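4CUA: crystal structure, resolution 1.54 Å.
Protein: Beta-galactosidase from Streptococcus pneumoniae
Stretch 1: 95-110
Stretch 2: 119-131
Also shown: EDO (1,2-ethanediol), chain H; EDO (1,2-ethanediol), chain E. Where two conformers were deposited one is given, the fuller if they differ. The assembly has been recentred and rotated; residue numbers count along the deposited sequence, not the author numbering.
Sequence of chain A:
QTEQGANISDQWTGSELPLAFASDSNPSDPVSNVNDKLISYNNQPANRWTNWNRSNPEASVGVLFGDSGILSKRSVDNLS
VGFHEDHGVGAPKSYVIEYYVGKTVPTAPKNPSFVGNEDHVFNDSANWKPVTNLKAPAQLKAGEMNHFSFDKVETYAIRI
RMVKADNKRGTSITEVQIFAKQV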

# COMPACT_ATOMS: atom_id res chain seq x y z
N TYR A 95 -11.11 -5.63 2.40
CA TYR A 95 -10.25 -4.80 1.56
C TYR A 95 -10.69 -4.79 0.13
O TYR A 95 -11.48 -5.64 -0.33
CB TYR A 95 -8.77 -5.33 1.62
CG TYR A 95 -8.69 -6.74 1.03
CD1 TYR A 95 -8.92 -7.84 1.80
CD2 TYR A 95 -8.40 -6.93 -0.29
CE1 TYR A 95 -8.90 -9.14 1.26
CE2 TYR A 95 -8.38 -8.21 -0.83
CZ TYR A 95 -8.61 -9.28 -0.04
OH TYR A 95 -8.61 -10.57 -0.62
N VAL A 96 -10.22 -3.82 -0.60
CA VAL A 96 -10.38 -3.72 -2.03
C VAL A 96 -9.04 -3.30 -2.59
O VAL A 96 -8.41 -2.37 -2.09
CB VAL A 96 -11.38 -2.64 -2.43
CG1 VAL A 96 -11.47 -2.50 -3.93
CG2 VAL A 96 -12.73 -3.00 -1.83
N ILE A 97 -8.59 -3.97 -3.64
CA ILE A 97 -7.41 -3.55 -4.38
C ILE A 97 -7.81 -2.78 -5.63
O ILE A 97 -8.69 -3.24 -6.42
CB ILE A 97 -6.51 -4.76 -4.75
CG1 ILE A 97 -6.05 -5.49 -3.50
CG2 ILE A 97 -5.33 -4.34 -5.61
CD1 ILE A 97 -5.40 -6.82 -3.70
N GLU A 98 -7.22 -1.62 -5.82
CA GLU A 98 -7.64 -0.62 -6.81
C GLU A 98 -6.48 -0.10 -7.58
O GLU A 98 -5.36 -0.08 -7.05
CB GLU A 98 -8.35 0.54 -6.07
CG GLU A 98 -9.64 0.09 -5.45
CD GLU A 98 -10.28 1.09 -4.50
OE1 GLU A 98 -9.60 1.74 -3.67
OE2 GLU A 98 -11.51 1.22 -4.58
N TYR A 99 -6.72 0.40 -8.80
CA TYR A 99 -5.72 1.01 -9.61
C TYR A 99 -6.14 2.36 -10.13
O TYR A 99 -7.37 2.60 -10.32
CB TYR A 99 -5.29 0.08 -10.79
CG TYR A 99 -6.31 -0.15 -11.87
CD1 TYR A 99 -7.35 -1.04 -11.70
CD2 TYR A 99 -6.20 0.52 -13.06
CE1 TYR A 99 -8.35 -1.24 -12.70
CE2 TYR A 99 -7.13 0.30 -14.07
CZ TYR A 99 -8.16 -0.59 -13.86
OH TYR A 99 -9.16 -0.77 -14.85
N TYR A 100 -5.17 3.21 -10.37
CA TYR A 100 -5.41 4.59 -10.69
C TYR A 100 -5.74 4.70 -12.19
O TYR A 100 -4.99 4.23 -13.06
CB TYR A 100 -4.23 5.44 -10.31
CG TYR A 100 -4.41 6.92 -10.54
CD1 TYR A 100 -5.05 7.70 -9.61
CD2 TYR A 100 -4.06 7.53 -11.73
CE1 TYR A 100 -5.25 9.04 -9.81
CE2 TYR A 100 -4.23 8.89 -11.93
CZ TYR A 100 -4.89 9.65 -10.98
OH TYR A 100 -5.09 11.02 -11.21
N VAL A 101 -6.83 5.43 -12.47
CA VAL A 101 -7.33 5.65 -13.83
C VAL A 101 -7.59 7.11 -14.12
O VAL A 101 -8.06 7.48 -15.23
CB VAL A 101 -8.65 4.85 -14.07
CG1 VAL A 101 -8.44 3.37 -13.92
CG2 VAL A 101 -9.78 5.33 -13.16
N GLY A 102 -7.26 8.02 -13.21
CA GLY A 102 -7.48 9.44 -13.47
C GLY A 102 -6.76 9.91 -14.70
O GLY A 102 -5.63 9.50 -14.99
N LYS A 103 -7.38 10.82 -15.45
CA LYS A 103 -6.70 11.50 -16.52
C LYS A 103 -5.65 12.49 -16.05
O LYS A 103 -4.68 12.75 -16.74
CB LYS A 103 -7.72 12.17 -17.45
CG LYS A 103 -8.49 11.16 -18.27
CD LYS A 103 -9.47 11.88 -19.20
CE LYS A 103 -9.62 11.18 -20.54
NZ LYS A 103 -10.14 12.15 -21.54
N THR A 104 -5.78 13.00 -14.82
CA THR A 104 -4.77 13.87 -14.29
C THR A 104 -3.56 13.02 -13.88
O THR A 104 -3.72 12.04 -13.18
CB THR A 104 -5.31 14.70 -13.12
OG1 THR A 104 -6.43 15.49 -13.57
CG2 THR A 104 -4.23 15.59 -12.54
N VAL A 105 -2.40 13.34 -14.38
CA VAL A 105 -1.17 12.71 -13.98
C VAL A 105 -0.96 13.01 -12.46
O VAL A 105 -0.91 14.16 -12.07
CB VAL A 105 -0.02 13.23 -14.83
CG1 VAL A 105 1.30 12.67 -14.32
CG2 VAL A 105 -0.22 12.81 -16.30
N PRO A 106 -0.85 11.97 -11.63
CA PRO A 106 -0.64 12.22 -10.19
C PRO A 106 0.67 12.84 -9.90
O PRO A 106 1.63 12.61 -10.63
CB PRO A 106 -0.74 10.85 -9.57
CG PRO A 106 -0.62 9.87 -10.64
CD PRO A 106 -0.79 10.54 -11.95
N THR A 107 0.71 13.68 -8.88
CA THR A 107 1.94 14.25 -8.33
C THR A 107 2.30 13.41 -7.10
O THR A 107 1.46 12.71 -6.55
CB THR A 107 1.66 15.69 -7.83
OG1 THR A 107 0.58 15.69 -6.90
CG2 THR A 107 1.30 16.59 -8.99
N ALA A 108 3.56 13.49 -6.67
CA ALA A 108 3.91 12.89 -5.39
C ALA A 108 3.17 13.72 -4.33
O ALA A 108 3.33 14.95 -4.26
CB ALA A 108 5.40 12.99 -5.15
N PRO A 109 2.45 13.03 -3.41
CA PRO A 109 1.87 13.75 -2.28
C PRO A 109 2.92 14.52 -1.48
O PRO A 109 4.08 14.14 -1.35
CB PRO A 109 1.19 12.66 -1.47
CG PRO A 109 0.86 11.61 -2.50
CD PRO A 109 2.08 11.61 -3.39
N LYS A 110 2.53 15.67 -0.96
CA LYS A 110 3.41 16.45 -0.12
C LYS A 110 3.70 15.78 1.20
O LYS A 110 4.80 15.90 1.77
CB LYS A 110 2.75 17.81 0.17
CG LYS A 110 2.55 18.70 -1.05
CD LYS A 110 3.88 19.20 -1.53
CE LYS A 110 3.79 20.32 -2.56
NZ LYS A 110 2.99 19.89 -3.72
N ASP A 119 -5.05 18.17 -0.72
CA ASP A 119 -5.74 18.09 -2.00
C ASP A 119 -4.92 17.27 -2.94
O ASP A 119 -3.81 17.62 -3.29
CB ASP A 119 -5.93 19.47 -2.61
CG ASP A 119 -6.91 20.31 -1.86
OD1 ASP A 119 -7.63 19.84 -0.93
OD2 ASP A 119 -6.98 21.48 -2.24
N HIS A 120 -5.47 16.13 -3.32
CA HIS A 120 -4.75 15.22 -4.19
C HIS A 120 -5.73 14.35 -4.94
O HIS A 120 -6.68 13.86 -4.37
CB HIS A 120 -3.79 14.38 -3.34
CG HIS A 120 -2.75 13.69 -4.15
ND1 HIS A 120 -3.00 12.52 -4.80
CD2 HIS A 120 -1.48 14.03 -4.46
CE1 HIS A 120 -1.92 12.13 -5.45
NE2 HIS A 120 -1.00 13.05 -5.29
N VAL A 121 -5.36 14.05 -6.20
CA VAL A 121 -6.17 13.17 -7.06
C VAL A 121 -6.47 11.84 -6.44
O VAL A 121 -7.50 11.20 -6.68
CB VAL A 121 -5.56 12.98 -8.44
CG1 VAL A 121 -5.61 14.31 -9.20
CG2 VAL A 121 -4.15 12.41 -8.41
N PHE A 122 -5.58 11.36 -5.59
CA PHE A 122 -5.83 10.08 -4.98
C PHE A 122 -7.05 10.04 -4.07
O PHE A 122 -7.58 8.98 -3.83
CB PHE A 122 -4.63 9.57 -4.15
CG PHE A 122 -3.42 9.22 -4.94
CD1 PHE A 122 -3.44 8.96 -6.32
CD2 PHE A 122 -2.20 9.09 -4.27
CE1 PHE A 122 -2.28 8.63 -7.02
CE2 PHE A 122 -1.05 8.73 -4.97
CZ PHE A 122 -1.09 8.49 -6.32
N ASN A 123 -7.47 11.20 -3.56
CA ASN A 123 -8.61 11.24 -2.67
C ASN A 123 -9.95 11.18 -3.41
O ASN A 123 -10.98 11.07 -2.72
CB ASN A 123 -8.56 12.50 -1.84
CG ASN A 123 -7.37 12.49 -0.90
OD1 ASN A 123 -7.09 11.47 -0.27
ND2 ASN A 123 -6.71 13.63 -0.78
N ASP A 124 -9.95 11.33 -4.72
CA ASP A 124 -11.21 11.28 -5.53
C ASP A 124 -11.46 9.85 -5.96
O ASP A 124 -10.67 9.30 -6.76
CB ASP A 124 -11.07 12.23 -6.69
CG ASP A 124 -12.34 12.35 -7.54
OD1 ASP A 124 -13.29 11.57 -7.25
OD2 ASP A 124 -12.25 13.19 -8.49
N SER A 125 -12.53 9.25 -5.49
CA SER A 125 -12.86 7.86 -5.83
C SER A 125 -13.10 7.68 -7.34
O SER A 125 -12.86 6.54 -7.83
CB SER A 125 -14.03 7.35 -4.99
OG SER A 125 -15.16 8.16 -5.32
N ALA A 126 -13.45 8.72 -8.10
CA ALA A 126 -13.55 8.60 -9.56
C ALA A 126 -12.23 8.26 -10.25
O ALA A 126 -12.18 7.88 -11.43
CB ALA A 126 -14.18 9.83 -10.20
N ASN A 127 -11.12 8.42 -9.52
CA ASN A 127 -9.83 8.19 -10.11
C ASN A 127 -9.30 6.76 -9.90
O ASN A 127 -8.17 6.51 -10.33
CB ASN A 127 -8.84 9.22 -9.55
CG ASN A 127 -9.08 10.60 -10.09
OD1 ASN A 127 -9.56 10.75 -11.22
ND2 ASN A 127 -8.72 11.64 -9.33
N TRP A 128 -10.10 5.92 -9.28
CA TRP A 128 -9.77 4.55 -8.99
C TRP A 128 -10.80 3.57 -9.55
O TRP A 128 -12.01 3.85 -9.55
CB TRP A 128 -9.72 4.32 -7.50
CG TRP A 128 -8.65 5.16 -6.85
CD1 TRP A 128 -8.81 6.34 -6.24
CD2 TRP A 128 -7.25 4.84 -6.75
NE1 TRP A 128 -7.60 6.86 -5.81
CE2 TRP A 128 -6.64 5.91 -6.08
CE3 TRP A 128 -6.49 3.78 -7.16
CZ2 TRP A 128 -5.25 5.97 -5.84
CZ3 TRP A 128 -5.09 3.81 -6.90
CH2 TRP A 128 -4.52 4.89 -6.23
N LYS A 129 -10.30 2.42 -10.02
CA LYS A 129 -11.18 1.30 -10.28
C LYS A 129 -10.67 0.06 -9.60
O LYS A 129 -9.41 -0.05 -9.38
CB LYS A 129 -11.26 0.99 -11.78
CG LYS A 129 -11.98 2.08 -12.59
CD LYS A 129 -12.29 1.54 -13.98
CE LYS A 129 -12.95 2.65 -14.78
NZ LYS A 129 -13.14 2.20 -16.18
N PRO A 130 -11.55 -0.88 -9.26
CA PRO A 130 -11.09 -2.11 -8.66
C PRO A 130 -10.42 -3.05 -9.64
O PRO A 130 -10.78 -3.05 -10.80
CB PRO A 130 -12.34 -2.76 -8.11
CG PRO A 130 -13.41 -2.29 -9.07
CD PRO A 130 -13.04 -0.90 -9.45
N VAL A 131 -9.39 -3.76 -9.20
CA VAL A 131 -8.79 -4.77 -10.04
C VAL A 131 -9.86 -5.85 -10.37
O VAL A 131 -10.81 -6.08 -9.65
CB VAL A 131 -7.51 -5.34 -9.41
CG1 VAL A 131 -6.52 -4.19 -9.28
CG2 VAL A 131 -7.79 -6.14 -8.14
C1 EDO H . -2.05 15.73 -9.16
O1 EDO H . -2.74 16.94 -9.50
C2 EDO H . -2.02 15.64 -7.62
O2 EDO H . -3.33 15.81 -7.11
C1 EDO E . -5.98 8.31 -0.57
O1 EDO E . -5.79 9.32 0.31
C2 EDO E . -4.57 7.61 -0.74
O2 EDO E . -4.79 6.36 -1.14
O HOH W 1 -7.96 12.67 -12.73

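The two stretches meet as a short antiparallel β-ladder, with an aromatic cluster on one of its faces, extended by a loop that packs on a 3-10 segment and takes one histidine hydrogen bond. In the ladder, Tyr-99 and Lys-129 form the hydrogen-bonded pair: Tyr-99 N donates to Lys-129 O at 2.8 Å, and Lys-129 N returns a bond to Tyr-99 O at 3.0 Å. Val-131 N donates to Ile-97 O (2.9 Å), and Val-101 N to Asn-127 O (2.7 Å), the latter almost perfectly straight. Pro-130 lacks an amide hydrogen, yet it costs the ladder nothing, because it sits opposite Glu-98 in a non-hydrogen-bonded pair; there its CA approaches Ile-97 O at 3.5 Å in a CA-H...O contact.

Side chains sort by face. Tyr-99 and Lys-129 share one, where Tyr-99 CE1 lies 3.8 Å from Lys-129 CB, so the lysine's aliphatic base packs against the ring. Tyr-100 and Trp-128 share the other, and both are buried. Tyr-100 CB sits over the face of the indole, 3.9 Å from Trp-128 CZ3, while the edge of the tyrosine ring points at that face, with planes at 83°. Phe-122 in turn directs its edge toward the face of Tyr-100, in an offset arrangement. Flat, broad side chains suit this buried place: the rings meet edge to face, and the polar groups they carry are satisfied, Tyr-100 OH donating to Thr-104 O (2.6 Å) and Trp-128 NE1 to Phe-122 O (2.9 Å).

Asn-127 suits the turn into the strand. Its ND2 donates to Val-121 O at 3.0 Å, and its OD1 accepts from a water that also accepts from Thr-104 N, joining the stretches indirectly. Gly-102 fits beside it: an ideal CB there would lie 2.8 Å from Asn-127 OD1 and 2.4 Å from Tyr-100 OH, both clashes.

Farther along, Pro-106 packs its CB against Val-121 CG2 (3.9 Å) and Phe-122 CE1 (3.7 Å), a compact apolar ring whose nitrogen has no hydrogen to donate. His-120 uses both ring nitrogens: NE2 donates to Thr-107 O at 2.8 Å across the contact, while ND1 accepts from Phe-122 N at 2.9 Å within its own stretch. Both nitrogens bond near the ring plane, which leaves the faces open to apolar contact: Pro-109 CG lies over one, 4.0 Å from the centroid of the His-120 ring, in a CH-π contact. An ethanediol, probably from the crystallisation liquor, covers the opposite face.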